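Local atomic coordinates of Emp47p (form2) (Saccharomyces cerevisiae, PDB entry 2A6Z), a protein that acts as a calcium-independent, lectin-type cargo receptor in glycoprotein secretion and is required for Emp46p to leave the endoplasmic reticulum. Residues Arg38-Ser43 and Ala208-Ile213; Glu66-Ser71 and Pro156-Val161; Ser142-Leu147 and Val179-Arg184. All blocks are in the same frame, centred on the assembly; numbering follows the deposited sequence. Where two conformers were deposited one is given.

Contact 1 of 3, residues Arg38-Ser43 and Ala208-Ile213; sequences RIVLTS and AESFEI
Thr42 takes hold of the start of segment 208-213: one water donates to both Thr42 O and Ala208 O, and Thr42 OG1 gives its proton to Glu209 O at 2.8 Å. The Glu209 carboxylate leads away to Ser71. At Ser210 the short hydroxyl fits beside a branched valine: OG lies 3.5 Å from Val40 CG1 and donates to the anti lone pair of Glu212 OE2. Phe211 N then reaches back to Thr42 OG1 in a nearly straight bond of 3.0 Å (172°), so one hydroxyl both gives and receives; chi1 of 58° sets OG1 between the backbone N and the carbonyl carbon, where both partners reach it. Phe211 O accepts Leu41 N at 2.8 Å. Glu212 lies alongside Arg38, whose NE forms a salt bridge with Glu212 OE1 at 3.1 Å, approaching from above the carboxylate plane, while a water links Arg38 NH2 to Glu212 OE2. Arg70 pairs with the same OE1, so two arginines balance this buried acid, probably favouring its charged form. Ile213 exchanges two backbone hydrogen bonds with Ile39, and its CG1 packs 4.0 Å from Leu41 CD1, apolar branches suited to the side that meets Val197 and Ala199 of strand 192-200. Here strand 38-40 joins strand 210-220 antiparallel near one margin of a sheet in the beta sandwich of legume-like lectins.

Contact 2 of 3, residues Glu66-Ser71 and Pro156-Val161; sequences EWTFRS and PSTIRV
Two long antiparallel strands of the lectin beta sandwich, 63-72 and 153-164, are joined here through Glu66 to Arg70 and Pro156 to Arg160. Trp67 and Ile159 form one hydrogen-bonded pair, with Trp67 N to Ile159 O at 2.8 Å, and Phe69 and Ser157 form the next, with Ser157 N to Phe69 O also at 2.8 Å. The short segments run at 144° to each other, the twist expected of beta strands. Between these pairs the CA-H groups of Thr68 and Thr158 point at Ser157 O and Trp67 O, and beyond them Glu66 CA-H points at Ile159 O.

Side chains alternate in character. On the face of Glu66, Thr68, Thr158 and Arg160, polar ends rest on stems that can pack side by side. Arg160 is extended from CG to NE and lies along Glu66, CG to CG 3.8 Å; its NE donates to Glu66 OE2 at 2.9 Å in a salt bridge. The oxygen lies in the guanidinium plane and is met on its anti side, somewhat out of the carboxylate plane. Ser2 OG binds both Glu66 OE2 and Arg160 NH2, tying the pair to the start of the chain. Thr68 OG1 and Thr158 OG1, 4.1 Å apart, are bridged by a water, while Thr68 CG2 lies beside Pro156 CB at 3.7 Å, an apolar ring that suits a methyl neighbour.

On the face of Trp67, Phe69, Ser157 and Ile159, the Phe69 ring crosses Ile159, with CE2 3.5 Å from CD1. The small Ser157 leaves its CB 3.8 Å from Phe69 CE2. This side looks into the sandwich: Phe69 meets Phe84 edge-to-face, Ile159 reaches Val112 of strand 108-113, and strand 63-72 is flanked on its other edge by strand 210-220.

Contact 3 of 3, residues Ser142-Leu147 and Val179-Arg184; sequences SFASCL and VCFQTR
Cys146 carries its SG between the backbone N and the carbonyl carbon (chi1 66°), whereas Cys180 holds its SG anti to the backbone N (175°), and together these torsions bring the sulfurs to 2.1 Å in a disulfide. This bond clasps one margin of the beta sandwich, because strand 144-147 ends one sheet and strand 178-183 ends the other. Its chi3 of -98° has the negative sign of a left-handed disulfide and lies close to the 90° that such a bond prefers. The two strands run nearly antiparallel but exchange no hydrogen bond, as befits edges of different sheets; covalent linkage and side-chain contact do the joining. Cys180 and Phe181 both face Val173, forming a classic beta bulge.

From the bulge, the Phe181 side chain turns toward segment 142-147. Ala144 lies over one face of its ring, CB being 3.6 Å from the centroid in a CH-pi contact. The methyl comes within 3.4 Å of Phe181 CG, nearer the root of the ring than its tip. Alanine suits this place because its single methyl can settle directly on the flat face. The other end of the Phe181 ring meets Phe143 obliquely, the two rings steeply inclined and Phe143 CE1 lying 3.7 Å from Phe181 CE1. Leu110 and Leu122 extend the apolar surroundings of Phe181, and Leu108 and Leu126 those of Phe143. Thr183 OG1 accepts the backbone N-H of Lys185, and the residue turns its methyl to the aromatic group: CG2 stands 3.9 Å from Phe143 CE1.

All three contacts belong to one beta sandwich of two antiparallel sheets. Contacts 1 and 2 are neighbours in a single sheet, their centres about 13 Å apart, because strands 210-220 and 63-72 lie side by side; Ile213 CD1 packs 3.8 Å from Phe69 CB between them. Contact 3 joins that sheet's far edge to the other sheet, its centre about 25 Å from contact 1 and about 16 Å from contact 2. Along the chain, segments 38-43 and 208-213 come before and after those of the other two contacts, which alternate. Early and late parts of the sequence are thus interleaved, consistent with the carbohydrate recognition domain folding as one unit, with the disulfide at one margin.

Contact 1 of 3, residues Arg38-Ser43 and Ala208-Ile213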
# COMPACT_ATOMS: atom_id res chain seq x y z
N ARG A 38 -2.59 -2.62 -16.27
CA ARG A 38 -2.14 -2.25 -14.93
C ARG A 38 -2.37 -0.77 -14.73
O ARG A 38 -2.44 0.01 -15.69
CB ARG A 38 -0.62 -2.54 -14.78
CG ARG A 38 0.21 -1.68 -15.74
CD ARG A 38 1.21 -2.45 -16.54
NE ARG A 38 2.12 -1.58 -17.25
CZ ARG A 38 1.99 -0.92 -18.37
NH1 ARG A 38 0.86 -0.97 -19.06
NH2 ARG A 38 2.98 -0.17 -18.83
N ILE A 39 -2.47 -0.34 -13.46
CA ILE A 39 -2.51 1.08 -13.13
C ILE A 39 -1.10 1.52 -12.80
O ILE A 39 -0.45 0.98 -11.89
CB ILE A 39 -3.54 1.41 -12.04
CG1 ILE A 39 -4.96 1.21 -12.58
CG2 ILE A 39 -3.31 2.81 -11.46
CD1 ILE A 39 -6.05 1.27 -11.52
N VAL A 40 -0.62 2.50 -13.56
CA VAL A 40 0.72 3.05 -13.36
C VAL A 40 0.62 4.25 -12.47
O VAL A 40 -0.07 5.21 -12.81
CB VAL A 40 1.34 3.42 -14.71
CG1 VAL A 40 2.69 4.05 -14.49
CG2 VAL A 40 1.45 2.21 -15.62
N LEU A 41 1.31 4.21 -11.32
CA LEU A 41 1.25 5.30 -10.38
C LEU A 41 2.24 6.40 -10.73
O LEU A 41 1.97 7.57 -10.47
CB LEU A 41 1.50 4.78 -8.95
CG LEU A 41 0.44 3.77 -8.46
CD1 LEU A 41 0.87 3.22 -7.10
CD2 LEU A 41 -0.93 4.37 -8.39
N THR A 42 3.43 5.98 -11.21
CA THR A 42 4.50 6.99 -11.48
C THR A 42 4.97 6.86 -12.88
O THR A 42 5.95 6.22 -13.18
CB THR A 42 5.63 6.79 -10.42
OG1 THR A 42 6.18 5.45 -10.43
CG2 THR A 42 5.15 7.15 -9.03
N SER A 43 4.21 7.54 -13.79
CA SER A 43 4.40 7.30 -15.21
C SER A 43 5.50 8.12 -15.88
O SER A 43 5.76 7.86 -17.07
CB SER A 43 3.07 7.55 -15.93
OG SER A 43 2.59 8.86 -15.76
N ALA A 208 13.08 7.20 -13.71
CA ALA A 208 11.71 7.00 -14.13
C ALA A 208 11.14 5.71 -13.56
O ALA A 208 10.48 4.93 -14.26
CB ALA A 208 11.58 7.00 -15.68
N GLU A 209 11.47 5.40 -12.30
CA GLU A 209 10.92 4.18 -11.72
C GLU A 209 9.41 4.21 -11.82
O GLU A 209 8.75 5.20 -11.48
CB GLU A 209 11.35 4.14 -10.22
CG GLU A 209 10.98 2.77 -9.58
CD GLU A 209 11.69 2.48 -8.25
OE1 GLU A 209 12.35 3.41 -7.69
OE2 GLU A 209 11.55 1.35 -7.76
N SER A 210 8.88 3.04 -12.27
CA SER A 210 7.44 2.95 -12.55
C SER A 210 6.80 1.96 -11.58
O SER A 210 7.01 0.74 -11.74
CB SER A 210 7.26 2.51 -14.01
OG SER A 210 5.87 2.56 -14.32
N PHE A 211 6.08 2.49 -10.61
CA PHE A 211 5.34 1.67 -9.63
C PHE A 211 3.96 1.38 -10.22
O PHE A 211 3.27 2.32 -10.64
CB PHE A 211 5.21 2.43 -8.31
CG PHE A 211 6.51 2.55 -7.55
CD1 PHE A 211 7.01 1.44 -6.88
CD2 PHE A 211 7.20 3.74 -7.55
CE1 PHE A 211 8.20 1.54 -6.15
CE2 PHE A 211 8.37 3.83 -6.78
CZ PHE A 211 8.86 2.74 -6.10
N GLU A 212 3.60 0.11 -10.27
CA GLU A 212 2.44 -0.36 -11.05
C GLU A 212 1.62 -1.36 -10.24
O GLU A 212 2.20 -2.20 -9.53
CB GLU A 212 2.90 -1.02 -12.33
CG GLU A 212 3.85 -0.11 -13.11
CD GLU A 212 4.25 -0.57 -14.46
OE1 GLU A 212 3.96 -1.77 -14.81
OE2 GLU A 212 4.85 0.26 -15.19
N ILE A 213 0.31 -1.25 -10.36
CA ILE A 213 -0.67 -2.11 -9.67
C ILE A 213 -1.34 -3.03 -10.65
O ILE A 213 -1.87 -2.59 -11.69
CB ILE A 213 -1.70 -1.28 -8.92
CG1 ILE A 213 -1.08 -0.20 -8.04
CG2 ILE A 213 -2.69 -2.18 -8.18
CD1 ILE A 213 -0.23 -0.81 -6.90
O HOH W 1 5.81 -0.45 -17.64
O HOH W 2 7.97 6.24 -15.02

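Contact 2 of 3, residues Glu66-Ser71 and Pro156-Val161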
# COMPACT_ATOMS: atom_id res chain seq x y z
N GLU A 66 -4.75 -8.16 -0.18
CA GLU A 66 -3.64 -8.65 -0.98
C GLU A 66 -3.41 -7.70 -2.12
O GLU A 66 -4.29 -7.53 -3.00
CB GLU A 66 -3.94 -10.05 -1.53
CG GLU A 66 -4.10 -11.10 -0.48
CD GLU A 66 -4.43 -12.48 -0.91
OE1 GLU A 66 -4.60 -12.70 -2.13
OE2 GLU A 66 -4.50 -13.38 -0.05
N TRP A 67 -2.23 -7.10 -2.17
CA TRP A 67 -1.84 -6.17 -3.27
C TRP A 67 -0.84 -6.86 -4.15
O TRP A 67 0.18 -7.37 -3.67
CB TRP A 67 -1.19 -4.93 -2.64
CG TRP A 67 -2.09 -3.96 -1.99
CD1 TRP A 67 -2.34 -3.81 -0.66
CD2 TRP A 67 -2.88 -2.93 -2.65
NE1 TRP A 67 -3.23 -2.77 -0.45
CE2 TRP A 67 -3.55 -2.22 -1.65
CE3 TRP A 67 -3.01 -2.58 -4.01
CZ2 TRP A 67 -4.40 -1.13 -1.95
CZ3 TRP A 67 -3.87 -1.50 -4.27
CH2 TRP A 67 -4.54 -0.82 -3.26
N THR A 68 -1.08 -6.79 -5.46
CA THR A 68 -0.15 -7.33 -6.45
C THR A 68 0.43 -6.11 -7.23
O THR A 68 -0.33 -5.40 -7.90
CB THR A 68 -0.88 -8.29 -7.41
OG1 THR A 68 -1.47 -9.35 -6.67
CG2 THR A 68 0.11 -8.90 -8.38
N PHE A 69 1.74 -5.92 -7.10
CA PHE A 69 2.36 -4.69 -7.63
C PHE A 69 3.73 -5.01 -8.17
O PHE A 69 4.32 -6.05 -7.86
CB PHE A 69 2.42 -3.58 -6.58
CG PHE A 69 3.65 -3.71 -5.68
CD1 PHE A 69 4.77 -2.90 -5.87
CD2 PHE A 69 3.70 -4.67 -4.66
CE1 PHE A 69 5.90 -3.04 -5.11
CE2 PHE A 69 4.83 -4.80 -3.89
CZ PHE A 69 5.94 -3.99 -4.09
N ARG A 70 4.29 -4.07 -8.92
CA ARG A 70 5.68 -4.21 -9.32
C ARG A 70 6.29 -2.80 -9.46
O ARG A 70 5.61 -1.80 -9.49
CB ARG A 70 5.87 -5.00 -10.63
CG ARG A 70 5.32 -4.26 -11.87
CD ARG A 70 5.50 -5.15 -13.09
NE ARG A 70 5.07 -4.35 -14.27
CZ ARG A 70 5.14 -4.81 -15.49
NH1 ARG A 70 5.58 -6.02 -15.73
NH2 ARG A 70 4.75 -4.01 -16.48
N SER A 71 7.64 -2.84 -9.52
CA SER A 71 8.43 -1.67 -9.90
C SER A 71 9.30 -2.07 -11.07
O SER A 71 10.05 -3.06 -10.99
CB SER A 71 9.35 -1.24 -8.73
OG SER A 71 10.24 -0.27 -9.26
N PRO A 156 5.40 -9.44 -10.70
CA PRO A 156 4.88 -8.66 -9.59
C PRO A 156 4.96 -9.40 -8.27
O PRO A 156 4.90 -10.64 -8.22
CB PRO A 156 3.41 -8.46 -9.99
CG PRO A 156 3.05 -9.74 -10.70
CD PRO A 156 4.30 -9.99 -11.55
N SER A 157 5.14 -8.65 -7.20
CA SER A 157 5.13 -9.16 -5.82
C SER A 157 3.73 -9.12 -5.29
O SER A 157 2.92 -8.27 -5.69
CB SER A 157 6.04 -8.29 -4.96
OG SER A 157 7.38 -8.28 -5.36
N THR A 158 3.50 -10.00 -4.27
CA THR A 158 2.20 -9.99 -3.61
C THR A 158 2.39 -9.71 -2.12
O THR A 158 3.04 -10.48 -1.42
CB THR A 158 1.48 -11.36 -3.74
OG1 THR A 158 1.51 -11.75 -5.13
CG2 THR A 158 0.03 -11.23 -3.28
N ILE A 159 1.82 -8.59 -1.68
CA ILE A 159 1.82 -8.24 -0.25
C ILE A 159 0.48 -8.66 0.31
O ILE A 159 -0.55 -8.18 -0.15
CB ILE A 159 2.06 -6.73 -0.04
CG1 ILE A 159 3.44 -6.32 -0.57
CG2 ILE A 159 1.86 -6.37 1.42
CD1 ILE A 159 3.65 -4.82 -0.57
N ARG A 160 0.51 -9.56 1.32
CA ARG A 160 -0.74 -10.05 1.92
C ARG A 160 -0.77 -9.60 3.36
O ARG A 160 0.08 -9.98 4.19
CB ARG A 160 -0.74 -11.59 1.81
CG ARG A 160 -1.98 -12.22 2.49
CD ARG A 160 -2.00 -13.74 2.11
NE ARG A 160 -3.33 -14.28 2.47
CZ ARG A 160 -3.65 -14.83 3.63
NH1 ARG A 160 -2.71 -14.99 4.58
NH2 ARG A 160 -4.90 -15.22 3.81
N VAL A 161 -1.75 -8.76 3.66
CA VAL A 161 -1.93 -8.17 4.98
C VAL A 161 -3.13 -8.83 5.61
O VAL A 161 -4.23 -8.84 5.03
CB VAL A 161 -2.20 -6.65 4.89
CG1 VAL A 161 -2.21 -6.03 6.29
CG2 VAL A 161 -1.20 -6.00 3.97
O HOH W 3 -0.69 -11.93 -6.69

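Contact 3 of 3, residues Ser142-Leu147 and Val179-Arg184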
# COMPACT_ATOMS: atom_id res chain seq x y z
N SER A 142 9.80 2.74 12.21
CA SER A 142 9.05 1.54 11.77
C SER A 142 8.78 0.66 12.97
O SER A 142 9.70 0.40 13.77
CB SER A 142 9.90 0.76 10.78
OG SER A 142 10.37 1.58 9.73
N PHE A 143 7.54 0.17 13.10
CA PHE A 143 7.29 -0.77 14.21
C PHE A 143 7.72 -2.16 13.83
O PHE A 143 7.89 -2.98 14.74
CB PHE A 143 5.83 -0.73 14.71
CG PHE A 143 4.79 -1.25 13.71
CD1 PHE A 143 4.49 -2.62 13.72
CD2 PHE A 143 4.15 -0.41 12.81
CE1 PHE A 143 3.57 -3.14 12.81
CE2 PHE A 143 3.20 -0.95 11.90
CZ PHE A 143 2.92 -2.30 11.92
N ALA A 144 7.87 -2.44 12.54
CA ALA A 144 8.24 -3.76 12.06
C ALA A 144 8.75 -3.59 10.64
O ALA A 144 8.39 -2.62 9.97
CB ALA A 144 7.07 -4.73 12.12
N SER A 145 9.54 -4.55 10.18
CA SER A 145 10.07 -4.47 8.83
C SER A 145 10.63 -5.79 8.40
O SER A 145 10.92 -6.68 9.24
CB SER A 145 11.14 -3.37 8.74
OG SER A 145 12.27 -3.77 9.57
N CYS A 146 10.84 -5.93 7.09
CA CYS A 146 11.65 -7.00 6.54
C CYS A 146 12.41 -6.46 5.35
O CYS A 146 12.00 -5.48 4.71
CB CYS A 146 10.82 -8.23 6.17
SG CYS A 146 9.66 -7.96 4.80
N LEU A 147 13.50 -7.16 5.00
CA LEU A 147 14.12 -6.92 3.70
C LEU A 147 13.18 -7.38 2.61
O LEU A 147 12.52 -8.42 2.74
CB LEU A 147 15.45 -7.68 3.61
CG LEU A 147 16.46 -7.34 4.72
CD1 LEU A 147 17.73 -8.17 4.51
CD2 LEU A 147 16.78 -5.86 4.76
N VAL A 179 6.31 -14.89 5.55
CA VAL A 179 6.12 -13.86 6.55
C VAL A 179 7.20 -12.81 6.49
O VAL A 179 8.37 -13.12 6.48
CB VAL A 179 5.97 -14.48 7.97
CG1 VAL A 179 7.14 -15.31 8.36
CG2 VAL A 179 5.74 -13.38 8.99
N CYS A 180 6.77 -11.53 6.52
CA CYS A 180 7.61 -10.35 6.62
C CYS A 180 7.70 -9.90 8.08
O CYS A 180 8.77 -9.81 8.65
CB CYS A 180 7.05 -9.27 5.70
SG CYS A 180 7.87 -7.65 5.78
N PHE A 181 6.50 -9.69 8.67
CA PHE A 181 6.46 -9.37 10.09
C PHE A 181 5.08 -9.76 10.63
O PHE A 181 4.13 -9.90 9.89
CB PHE A 181 6.80 -7.90 10.37
CG PHE A 181 5.79 -6.85 9.85
CD1 PHE A 181 4.57 -6.63 10.48
CD2 PHE A 181 6.14 -6.05 8.77
CE1 PHE A 181 3.69 -5.65 10.07
CE2 PHE A 181 5.23 -5.02 8.33
CZ PHE A 181 4.04 -4.85 9.03
N GLN A 182 5.01 -9.85 11.95
CA GLN A 182 3.70 -9.97 12.61
C GLN A 182 3.77 -9.37 14.00
O GLN A 182 4.85 -9.30 14.62
CB GLN A 182 3.22 -11.43 12.68
CG GLN A 182 4.03 -12.32 13.61
CD GLN A 182 3.47 -13.72 13.68
OE1 GLN A 182 3.32 -14.36 12.66
NE2 GLN A 182 3.19 -14.16 14.91
N THR A 183 2.61 -8.98 14.52
CA THR A 183 2.55 -8.39 15.87
C THR A 183 1.13 -8.49 16.38
O THR A 183 0.16 -8.54 15.62
CB THR A 183 2.98 -6.91 15.82
OG1 THR A 183 3.03 -6.38 17.18
CG2 THR A 183 2.03 -6.01 15.02
N ARG A 184 1.00 -8.45 17.71
CA ARG A 184 -0.28 -8.34 18.40
C ARG A 184 -0.33 -7.02 19.18
O ARG A 184 -1.24 -6.79 19.98
CB ARG A 184 -0.52 -9.53 19.35
CG ARG A 184 -0.80 -10.80 18.55
CD ARG A 184 -1.13 -11.98 19.43
NE ARG A 184 -1.45 -13.20 18.69
CZ ARG A 184 -0.54 -14.09 18.32
NH1 ARG A 184 0.73 -13.86 18.57
NH2 ARG A 184 -0.89 -15.19 17.65
O HOH W 4 9.73 -8.96 11.32